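PDB 5X3P: UBX domain-containing protein 7 from Homo sapiens, which links NEDD8-modified cullin-RING ubiquitin ligases to the p97/VCP segregase as a ubiquitin-binding adapter, its UBX domain being the part that engages p97. Local coordinates for residues 6-11 and 20-25; 10-15 and 76-81; 28-33 and 60-65; 53-58 and 69-74. The protein carries 1 engineered substitution. All coordinates share one frame; numbering follows the deposited sequence.

Contact 1 (6-11 and 20-25); sequences KAQLML and QITLPE
Ala7 and Leu23 trade two backbone bonds, Ala7 N to Leu23 O at 2.8 Å and Leu23 N to Ala7 O at 3.0 Å. Leu9 and Ile21 repeat the exchange two residues on, with Leu9 N to Ile21 O at 2.8 Å and a longer return from Ile21 N to Leu9 O of 3.1 Å. These are the hydrogen-bonded pairs of an antiparallel hairpin; Gln8 with Thr22 and Met10 with Gln20 are its non-hydrogen-bonded pairs, and their side chains lie on the other face of the sheet from Leu9 and Ile21. On the face of Gln8 and Thr22, the Thr22 methyl, anti to its own backbone N, meets the Lys6 chain coming from the strand end, CG2 to CB 3.7 Å. Its hydroxyl turns instead to the Gln8 stem, while the Gln8 amide oxygen is bound by Gln74. Selenomethionine Met10 bends back so that its CE rests 3.8 Å from Gln20 CD. Ala7, Leu9, Ile21 and Leu23 line the opposite face: Ile21 CD1 lies 4.0 Å from Leu11 CD1 and 4.1 Å from Leu9 CD1, which also meets Leu23 CD1. This is the N-terminal hairpin of the ubiquitin-like beta-grasp fold. Its apolar face is covered by helix 29-38, with Leu32 and His35 against it; Leu23 also touches Met66 of helix 66-69, and strand 74-81 flanks strand 6-12 on the side away from strand 18-24.

Contact 2 (10-15 and 76-81); sequences MLRYPD and TVFVQE
Met10 O takes the backbone N-H of Val77 in a short, straight bond of 2.6 Å, the first rung of a parallel ladder between strands 6-12 and 74-81. The Met10 CB lies beside Thr76, its closest side-chain partner there being OG1. Leu11 drops to the other face and runs alongside Val77, CD2 to CB 3.8 Å. Arg12 then grips the neighbouring strand with both backbone polar atoms, its N giving to Val77 O at 2.8 Å and its O accepting from Val79 N at 3.0 Å. Its side chain bends at chi2 (-83°) and again at chi3, and goes out beside the Phe78 ring, pointing the same way. Arg12 CB is 3.7 Å from Phe78 CD1, and Phe78 CE1 stands over one face of the guanidinium near its rim. The two planes are 61° apart, too steep for a flat stack. Arg12 CG also leans on the Thr76 methyl, CG2. Past the strand end, Tyr13 sets CD1 3.7 Å from Val79 CG2, its hydroxyl being bonded to Glu19. Pro14 closes the contact with CD 3.6 Å from Val79 O. Pairing the first and last strands in parallel at the centre of the sheet is a hallmark of the beta-grasp fold. Strand 18-24 lies beyond strand 6-12, and strand 46-50 beyond 74-81; helix 29-38 covers the side of Leu11 and Val79, where His35 meets Leu11 and Tyr13, and Val36 meets Val79.

Contact 3 (28-33 and 60-65); sequences KLLALV and LDYDIT
The Tyr62 ring carries Val33 CG2 squarely on one face, 3.6 Å from the ring centroid and only 5° off the normal, a CH-pi contact in which the methyl is nearly equidistant from all six ring carbons. Leu29 CB approaches the same ring obliquely. The phenol oxygen lies among polar groups, bonded to Asn43 and more weakly to Ser58 and Arg82. Replacing Tyr62 by an alanine would probably leave the Val33 methyl facing a gap and deprive Asn43 of its hydroxyl partner. The backbone of the same loop holds the start of helix 29-38: Leu29 N gives to Ile64 O at 2.8 Å, and Leu30 N to Tyr62 O at 2.9 Å, the latter on a lone pair but with a bent N-H...O angle of 138°. Two of the first N-H groups of the helix are thus satisfied from outside it. Leu29 CD1 lies 3.8 Å from Leu60 CB. At the surface Lys28 lies extended beside Asp63, with NZ 3.7 Å from OD1, a long salt bridge. Asp61 shapes the loop as an Asx turn, OD1 accepting from Asp63 N. The loop leads straight into helix 66-69, whose Met66 and Ala69 pack on Leu29 and Leu60, while Val33 continues inward to Leu48 of strand 46-50.

Contact 4 (53-58 and 69-74); sequences PRRKLS and AGLCPQ
Arg55 and Leu71 carry a side-chain contact, with no hydrogen bond between the segments, that joins the edge strand 55-56 to the loop between helix 66-69 and strand 74-81. Leu71 CD2 sits over the centre of the Arg55 guanidinium, 3.6 Å from CZ, while Pro53 CB of the arginine's own segment covers the rim of the opposite face. The chain of Arg55 is straight up to CD and bends at chi3 (-64°), turning NE off its line; chi4 then lays the guanidinium under the leucine methyl. The group's turn is fixed from outside: NE is hydrogen-bonded to Thr50 OG1 and NH2 makes a salt bridge with Glu75 OE2, which also accepts from Cys72 N. NH1 comes within 3.1 Å of Gly70 O, but the angle is too poor for a hydrogen bond. A methionine in place of Arg55, lacking the guanidinium, would probably leave Glu75 without its cationic mate and Leu71 CD2 and Pro53 without the flat group between them. Leu71 CD2 also meets Leu57 CD2 at 4.1 Å, and Cys72 SG touches Pro53 CD at 3.5 Å. Gly70, with positive phi, ends helix 66-69 in a Schellman motif that turns the chain toward Leu71. The peptide before Pro53 is cis, and Pro53-Arg54 lies in the Phe-Pro-Arg loop that is the signature of p97-binding UBX domains, where it inserts into the p97 N domain; this one probably does likewise.

Overall arrangement
Contacts 1 and 2 share strand 6-12: contact 2 forms the parallel centre of the sheet and contact 1 adds the outer antiparallel strand 18-24, both through backbone bonds. Both send leucine, isoleucine or valine to the helix-covered face and polar or mixed side chains to the other. Contact 3 is more superficial, a loop anchoring the helix start by two backbone bonds and a ring face, yet its Leu32 reaches Leu9 and Leu11 of contact 1. Contact 4 is the smallest in buried area and relies on side chains, with its charge balanced from outside. Contacts 3 and 4 interlock along the chain and meet where Tyr62 approaches Leu57, whereas contact 4 ties back to contact 1 through Gln8 and Gln74.

Contact 1 (6-11 and 20-25)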
# COMPACT_ATOMS: atom_id res chain seq x y z
N LYS A 6 -4.43 5.26 12.64
CA LYS A 6 -4.05 4.09 11.84
C LYS A 6 -4.32 4.29 10.35
O LYS A 6 -5.10 5.17 9.96
CB LYS A 6 -4.81 2.86 12.33
CG LYS A 6 -4.62 2.64 13.83
CD LYS A 6 -5.50 1.57 14.42
CE LYS A 6 -4.82 1.05 15.65
NZ LYS A 6 -3.34 1.13 15.40
N ALA A 7 -3.70 3.42 9.53
CA ALA A 7 -4.00 3.31 8.11
C ALA A 7 -4.74 2.00 7.94
O ALA A 7 -4.14 0.93 8.00
CB ALA A 7 -2.71 3.27 7.28
N GLN A 8 -6.06 2.09 7.76
CA GLN A 8 -6.88 0.91 7.57
C GLN A 8 -6.93 0.70 6.08
O GLN A 8 -7.50 1.52 5.35
CB GLN A 8 -8.28 1.15 8.12
CG GLN A 8 -8.35 1.15 9.64
CD GLN A 8 -9.67 1.68 10.14
OE1 GLN A 8 -10.23 2.64 9.56
NE2 GLN A 8 -10.20 1.06 11.20
N LEU A 9 -6.33 -0.39 5.62
CA LEU A 9 -6.14 -0.59 4.20
C LEU A 9 -7.03 -1.69 3.66
O LEU A 9 -7.13 -2.75 4.27
CB LEU A 9 -4.67 -0.94 3.93
CG LEU A 9 -3.61 0.07 4.39
CD1 LEU A 9 -2.21 -0.40 4.02
CD2 LEU A 9 -3.88 1.41 3.74
N MSE A 10 -7.68 -1.41 2.53
CA MSE A 10 -8.23 -2.45 1.67
C MSE A 10 -7.23 -2.72 0.53
O MSE A 10 -6.89 -1.80 -0.23
CB MSE A 10 -9.58 -2.02 1.07
CG MSE A 10 -10.01 -2.89 -0.14
SE MSE A 10 -10.48 -4.72 0.41
CE MSE A 10 -12.18 -4.24 1.17
N LEU A 11 -6.76 -3.96 0.42
CA LEU A 11 -5.84 -4.33 -0.65
C LEU A 11 -6.61 -5.08 -1.74
O LEU A 11 -7.35 -6.03 -1.47
CB LEU A 11 -4.70 -5.20 -0.12
CG LEU A 11 -3.99 -4.65 1.11
CD1 LEU A 11 -2.90 -5.64 1.53
CD2 LEU A 11 -3.38 -3.28 0.81
N GLN A 20 -7.91 -7.19 4.04
CA GLN A 20 -7.91 -5.97 4.85
C GLN A 20 -6.89 -6.07 5.96
O GLN A 20 -6.84 -7.06 6.68
CB GLN A 20 -9.31 -5.67 5.41
CG GLN A 20 -10.25 -5.08 4.38
CD GLN A 20 -11.69 -5.20 4.79
OE1 GLN A 20 -12.32 -6.24 4.58
NE2 GLN A 20 -12.24 -4.12 5.38
N ILE A 21 -6.05 -5.04 6.07
CA ILE A 21 -5.05 -5.00 7.13
C ILE A 21 -5.04 -3.61 7.74
O ILE A 21 -5.49 -2.66 7.10
CB ILE A 21 -3.64 -5.31 6.59
CG1 ILE A 21 -3.17 -4.20 5.63
CG2 ILE A 21 -3.60 -6.68 5.94
CD1 ILE A 21 -1.71 -4.35 5.15
N THR A 22 -4.52 -3.48 8.96
CA THR A 22 -4.35 -2.16 9.56
C THR A 22 -2.88 -1.95 9.92
O THR A 22 -2.28 -2.80 10.56
CB THR A 22 -5.18 -2.03 10.85
OG1 THR A 22 -6.56 -2.01 10.50
CG2 THR A 22 -4.84 -0.74 11.61
N LEU A 23 -2.32 -0.81 9.54
CA LEU A 23 -0.96 -0.47 9.96
C LEU A 23 -0.97 0.82 10.78
O LEU A 23 -1.73 1.74 10.46
CB LEU A 23 -0.01 -0.34 8.76
CG LEU A 23 0.22 -1.65 7.98
CD1 LEU A 23 0.96 -1.42 6.68
CD2 LEU A 23 0.99 -2.66 8.83
N PRO A 24 -0.13 0.90 11.82
CA PRO A 24 -0.04 2.16 12.58
C PRO A 24 0.39 3.28 11.63
O PRO A 24 1.11 3.00 10.65
CB PRO A 24 1.08 1.88 13.60
CG PRO A 24 1.14 0.37 13.71
CD PRO A 24 0.78 -0.14 12.34
N GLU A 25 -0.03 4.51 11.89
CA GLU A 25 0.25 5.62 10.99
C GLU A 25 1.75 5.85 10.86
O GLU A 25 2.22 6.37 9.84
CB GLU A 25 -0.41 6.91 11.51
CG GLU A 25 -1.02 7.76 10.43
CD GLU A 25 -1.60 9.06 10.96
OE1 GLU A 25 -1.08 9.59 11.97
OE2 GLU A 25 -2.59 9.54 10.36

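Contact 2 (10-15 and 76-81)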
# COMPACT_ATOMS: atom_id res chain seq x y z
N MSE A 10 -7.68 -1.41 2.53
CA MSE A 10 -8.23 -2.45 1.67
C MSE A 10 -7.23 -2.72 0.53
O MSE A 10 -6.89 -1.80 -0.23
CB MSE A 10 -9.58 -2.02 1.07
CG MSE A 10 -10.01 -2.89 -0.14
SE MSE A 10 -10.48 -4.72 0.41
CE MSE A 10 -12.18 -4.24 1.17
N LEU A 11 -6.76 -3.96 0.42
CA LEU A 11 -5.84 -4.33 -0.65
C LEU A 11 -6.61 -5.08 -1.74
O LEU A 11 -7.35 -6.03 -1.47
CB LEU A 11 -4.70 -5.20 -0.12
CG LEU A 11 -3.99 -4.65 1.11
CD1 LEU A 11 -2.90 -5.64 1.53
CD2 LEU A 11 -3.38 -3.28 0.81
N ARG A 12 -6.47 -4.62 -2.98
CA ARG A 12 -7.21 -5.20 -4.09
C ARG A 12 -6.19 -5.82 -5.04
O ARG A 12 -5.49 -5.10 -5.76
CB ARG A 12 -8.01 -4.12 -4.81
CG ARG A 12 -9.04 -3.41 -3.93
CD ARG A 12 -10.33 -4.21 -3.82
NE ARG A 12 -10.89 -4.47 -5.14
CZ ARG A 12 -11.63 -3.60 -5.82
NH1 ARG A 12 -11.91 -2.41 -5.30
NH2 ARG A 12 -12.10 -3.92 -7.02
N TYR A 13 -6.07 -7.15 -5.02
CA TYR A 13 -5.08 -7.86 -5.84
C TYR A 13 -5.64 -8.09 -7.24
O TYR A 13 -6.86 -8.18 -7.41
CB TYR A 13 -4.68 -9.18 -5.16
CG TYR A 13 -3.99 -9.00 -3.81
CD1 TYR A 13 -2.63 -8.69 -3.73
CD2 TYR A 13 -4.69 -9.15 -2.62
CE1 TYR A 13 -1.99 -8.54 -2.49
CE2 TYR A 13 -4.06 -9.01 -1.38
CZ TYR A 13 -2.72 -8.70 -1.33
OH TYR A 13 -2.12 -8.55 -0.10
N PRO A 14 -4.76 -8.19 -8.26
CA PRO A 14 -5.35 -8.12 -9.60
C PRO A 14 -6.07 -9.40 -10.02
O PRO A 14 -6.74 -9.38 -11.06
CB PRO A 14 -4.14 -7.86 -10.50
CG PRO A 14 -3.03 -8.59 -9.81
CD PRO A 14 -3.31 -8.47 -8.31
N ASP A 15 -5.95 -10.48 -9.25
CA ASP A 15 -6.73 -11.69 -9.53
C ASP A 15 -8.16 -11.58 -8.98
O ASP A 15 -9.02 -12.42 -9.26
CB ASP A 15 -6.02 -12.95 -9.01
CG ASP A 15 -5.73 -12.89 -7.51
OD1 ASP A 15 -5.94 -11.82 -6.89
OD2 ASP A 15 -5.29 -13.92 -6.95
N THR A 76 -7.90 2.45 -0.12
CA THR A 76 -8.01 1.27 -0.95
C THR A 76 -6.75 1.24 -1.83
O THR A 76 -6.46 2.22 -2.54
CB THR A 76 -9.26 1.33 -1.83
OG1 THR A 76 -10.43 1.25 -1.01
CG2 THR A 76 -9.27 0.17 -2.82
N VAL A 77 -6.00 0.14 -1.76
CA VAL A 77 -4.73 0.05 -2.47
C VAL A 77 -4.84 -1.02 -3.55
O VAL A 77 -5.08 -2.20 -3.23
CB VAL A 77 -3.57 -0.31 -1.53
CG1 VAL A 77 -2.24 -0.33 -2.31
CG2 VAL A 77 -3.46 0.69 -0.37
N PHE A 78 -4.67 -0.62 -4.81
CA PHE A 78 -4.63 -1.57 -5.91
C PHE A 78 -3.21 -2.07 -6.14
O PHE A 78 -2.28 -1.28 -6.26
CB PHE A 78 -5.16 -0.92 -7.18
CG PHE A 78 -6.59 -0.54 -7.08
CD1 PHE A 78 -7.58 -1.49 -7.32
CD2 PHE A 78 -6.97 0.75 -6.72
CE1 PHE A 78 -8.93 -1.16 -7.21
CE2 PHE A 78 -8.32 1.09 -6.61
CZ PHE A 78 -9.30 0.14 -6.85
N VAL A 79 -3.06 -3.39 -6.21
CA VAL A 79 -1.79 -3.98 -6.59
C VAL A 79 -1.81 -4.16 -8.11
O VAL A 79 -2.63 -4.91 -8.64
CB VAL A 79 -1.56 -5.32 -5.86
CG1 VAL A 79 -0.21 -5.91 -6.20
CG2 VAL A 79 -1.69 -5.12 -4.36
N GLN A 80 -0.92 -3.45 -8.81
CA GLN A 80 -0.89 -3.47 -10.28
C GLN A 80 0.43 -4.02 -10.76
O GLN A 80 1.45 -3.83 -10.10
CB GLN A 80 -1.02 -2.06 -10.84
CG GLN A 80 -2.39 -1.47 -10.79
CD GLN A 80 -2.44 -0.09 -11.41
OE1 GLN A 80 -1.50 0.32 -12.10
NE2 GLN A 80 -3.52 0.62 -11.17
N GLU A 81 0.41 -4.64 -11.93
CA GLU A 81 1.65 -5.08 -12.56
C GLU A 81 2.32 -3.85 -13.17
O GLU A 81 1.64 -3.00 -13.78
CB GLU A 81 1.33 -6.10 -13.66
CG GLU A 81 2.51 -6.95 -14.10
CD GLU A 81 2.10 -8.03 -15.10
OE1 GLU A 81 2.51 -7.92 -16.28
OE2 GLU A 81 1.38 -8.97 -14.71

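Contact 3 (28-33 and 60-65)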
# COMPACT_ATOMS: atom_id res chain seq x y z
N LYS A 28 6.21 2.43 8.25
CA LYS A 28 6.81 2.89 7.01
C LYS A 28 6.11 2.24 5.83
O LYS A 28 5.66 1.10 5.95
CB LYS A 28 8.28 2.50 6.96
CG LYS A 28 9.12 3.11 8.08
CD LYS A 28 10.49 2.44 8.12
CE LYS A 28 11.41 3.18 9.07
NZ LYS A 28 12.67 2.41 9.32
N LEU A 29 6.05 2.94 4.69
CA LEU A 29 5.50 2.34 3.46
C LEU A 29 6.08 0.95 3.20
O LEU A 29 5.37 0.05 2.73
CB LEU A 29 5.77 3.24 2.25
CG LEU A 29 4.88 4.45 2.03
CD1 LEU A 29 5.22 5.10 0.68
CD2 LEU A 29 3.38 4.06 2.08
N LEU A 30 7.36 0.75 3.50
CA LEU A 30 8.03 -0.53 3.25
C LEU A 30 7.27 -1.72 3.85
O LEU A 30 7.21 -2.79 3.26
CB LEU A 30 9.47 -0.50 3.78
CG LEU A 30 10.37 -1.71 3.47
CD1 LEU A 30 10.31 -2.02 1.99
CD2 LEU A 30 11.82 -1.41 3.88
N ALA A 31 6.64 -1.50 5.00
CA ALA A 31 5.86 -2.55 5.65
C ALA A 31 4.74 -3.04 4.75
O ALA A 31 4.47 -4.25 4.64
CB ALA A 31 5.31 -2.04 6.98
N LEU A 32 4.07 -2.10 4.09
CA LEU A 32 3.00 -2.42 3.15
C LEU A 32 3.55 -3.12 1.91
O LEU A 32 2.97 -4.10 1.43
CB LEU A 32 2.25 -1.15 2.74
CG LEU A 32 1.18 -1.31 1.67
CD1 LEU A 32 0.18 -2.38 2.13
CD2 LEU A 32 0.51 0.07 1.43
N VAL A 33 4.66 -2.59 1.37
CA VAL A 33 5.32 -3.19 0.21
C VAL A 33 5.73 -4.62 0.51
O VAL A 33 5.51 -5.51 -0.31
CB VAL A 33 6.57 -2.37 -0.22
CG1 VAL A 33 7.37 -3.11 -1.30
CG2 VAL A 33 6.13 -1.00 -0.74
N LEU A 60 7.03 7.08 -4.26
CA LEU A 60 7.50 7.56 -2.96
C LEU A 60 8.62 6.68 -2.42
O LEU A 60 8.69 5.48 -2.72
CB LEU A 60 6.35 7.59 -1.95
CG LEU A 60 5.13 8.44 -2.31
CD1 LEU A 60 4.01 8.22 -1.30
CD2 LEU A 60 5.50 9.92 -2.36
N ASP A 61 9.50 7.27 -1.62
CA ASP A 61 10.53 6.50 -0.93
C ASP A 61 9.89 5.57 0.09
O ASP A 61 9.09 6.01 0.93
CB ASP A 61 11.48 7.46 -0.21
CG ASP A 61 12.83 6.85 0.04
OD1 ASP A 61 12.92 5.93 0.89
OD2 ASP A 61 13.81 7.28 -0.62
N TYR A 62 10.24 4.28 0.05
CA TYR A 62 9.59 3.30 0.92
C TYR A 62 9.94 3.50 2.41
O TYR A 62 9.29 2.95 3.31
CB TYR A 62 9.90 1.87 0.43
CG TYR A 62 9.25 1.52 -0.91
CD1 TYR A 62 8.18 2.28 -1.41
CD2 TYR A 62 9.70 0.45 -1.68
CE1 TYR A 62 7.58 1.98 -2.64
CE2 TYR A 62 9.09 0.13 -2.92
CZ TYR A 62 8.04 0.90 -3.38
OH TYR A 62 7.44 0.59 -4.59
N ASP A 63 10.95 4.32 2.67
CA ASP A 63 11.40 4.54 4.05
C ASP A 63 10.56 5.58 4.82
O ASP A 63 10.72 5.75 6.04
CB ASP A 63 12.88 4.94 4.06
CG ASP A 63 13.57 4.55 5.34
OD1 ASP A 63 13.32 3.42 5.82
OD2 ASP A 63 14.35 5.37 5.88
N ILE A 64 9.65 6.28 4.13
CA ILE A 64 8.79 7.25 4.81
C ILE A 64 7.57 6.55 5.42
O ILE A 64 7.21 5.46 5.01
CB ILE A 64 8.34 8.42 3.91
CG1 ILE A 64 7.27 7.97 2.90
CG2 ILE A 64 9.56 9.03 3.20
CD1 ILE A 64 6.80 9.09 2.00
N THR A 65 6.93 7.21 6.38
CA THR A 65 5.82 6.60 7.10
C THR A 65 4.54 6.87 6.35
O THR A 65 4.51 7.73 5.48
CB THR A 65 5.66 7.21 8.50
OG1 THR A 65 5.32 8.59 8.36
CG2 THR A 65 6.94 7.06 9.32

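Contact 4 (53-58 and 69-74)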
# COMPACT_ATOMS: atom_id res chain seq x y z
N PRO A 53 -7.38 9.55 -2.19
CA PRO A 53 -6.67 10.23 -3.30
C PRO A 53 -5.83 9.26 -4.14
O PRO A 53 -5.44 8.18 -3.66
CB PRO A 53 -5.77 11.25 -2.59
CG PRO A 53 -5.85 10.93 -1.10
CD PRO A 53 -7.11 10.17 -0.88
N ARG A 54 -5.61 9.62 -5.39
CA ARG A 54 -4.85 8.77 -6.29
C ARG A 54 -3.36 9.04 -6.11
O ARG A 54 -2.90 10.17 -6.22
CB ARG A 54 -5.25 9.01 -7.75
CG ARG A 54 -4.46 8.17 -8.74
CD ARG A 54 -4.95 8.39 -10.16
NE ARG A 54 -4.06 7.80 -11.16
CZ ARG A 54 -4.15 6.55 -11.61
NH1 ARG A 54 -5.09 5.74 -11.14
NH2 ARG A 54 -3.29 6.11 -12.53
N ARG A 55 -2.61 7.99 -5.81
CA ARG A 55 -1.19 8.13 -5.54
C ARG A 55 -0.49 6.92 -6.11
O ARG A 55 -0.98 5.80 -5.99
CB ARG A 55 -0.95 8.19 -4.03
CG ARG A 55 -1.30 9.53 -3.36
CD ARG A 55 -1.29 9.38 -1.85
NE ARG A 55 -2.35 8.47 -1.54
CZ ARG A 55 -3.29 8.64 -0.62
NH1 ARG A 55 -3.31 9.68 0.19
NH2 ARG A 55 -4.20 7.71 -0.53
N LYS A 56 0.65 7.13 -6.76
CA LYS A 56 1.51 6.02 -7.13
C LYS A 56 2.50 5.88 -5.98
O LYS A 56 3.42 6.70 -5.86
CB LYS A 56 2.23 6.31 -8.44
CG LYS A 56 1.32 6.67 -9.61
CD LYS A 56 1.20 5.53 -10.61
CE LYS A 56 0.56 6.00 -11.93
NZ LYS A 56 1.43 6.93 -12.72
N LEU A 57 2.30 4.89 -5.12
CA LEU A 57 3.13 4.74 -3.94
C LEU A 57 4.55 4.33 -4.33
O LEU A 57 5.52 4.53 -3.57
CB LEU A 57 2.51 3.73 -2.96
CG LEU A 57 1.08 3.98 -2.50
CD1 LEU A 57 0.66 2.88 -1.51
CD2 LEU A 57 0.99 5.33 -1.80
N SER A 58 4.69 3.76 -5.51
CA SER A 58 6.02 3.38 -5.96
C SER A 58 6.82 4.64 -6.28
O SER A 58 8.04 4.59 -6.36
CB SER A 58 5.96 2.44 -7.18
OG SER A 58 7.27 2.09 -7.65
N ALA A 69 3.70 9.93 4.03
CA ALA A 69 3.21 9.69 2.66
C ALA A 69 1.89 10.42 2.41
O ALA A 69 1.45 10.58 1.27
CB ALA A 69 3.06 8.20 2.41
N GLY A 70 1.25 10.87 3.49
CA GLY A 70 -0.02 11.58 3.38
C GLY A 70 -1.24 10.68 3.20
O GLY A 70 -2.27 11.14 2.70
N LEU A 71 -1.13 9.42 3.60
CA LEU A 71 -2.27 8.49 3.48
C LEU A 71 -3.41 8.95 4.38
O LEU A 71 -3.18 9.59 5.42
CB LEU A 71 -1.87 7.07 3.86
CG LEU A 71 -0.87 6.38 2.93
CD1 LEU A 71 -1.04 4.87 3.05
CD2 LEU A 71 -1.02 6.84 1.48
N CYS A 72 -4.64 8.63 3.98
CA CYS A 72 -5.83 8.95 4.76
C CYS A 72 -6.07 7.86 5.81
O CYS A 72 -5.39 6.82 5.78
CB CYS A 72 -7.04 9.08 3.83
SG CYS A 72 -6.83 10.40 2.60
N PRO A 73 -7.02 8.08 6.74
CA PRO A 73 -7.27 7.04 7.76
C PRO A 73 -7.70 5.72 7.14
O PRO A 73 -7.44 4.65 7.70
CB PRO A 73 -8.43 7.63 8.56
CG PRO A 73 -8.16 9.11 8.52
CD PRO A 73 -7.73 9.34 7.08
N GLN A 74 -8.36 5.78 5.99
CA GLN A 74 -8.75 4.57 5.29
C GLN A 74 -8.35 4.71 3.83
O GLN A 74 -8.55 5.78 3.24
CB GLN A 74 -10.26 4.39 5.41
CG GLN A 74 -10.74 4.36 6.87
CD GLN A 74 -12.21 4.06 6.97
OE1 GLN A 74 -13.00 4.45 6.09
NE2 GLN A 74 -12.60 3.32 8.00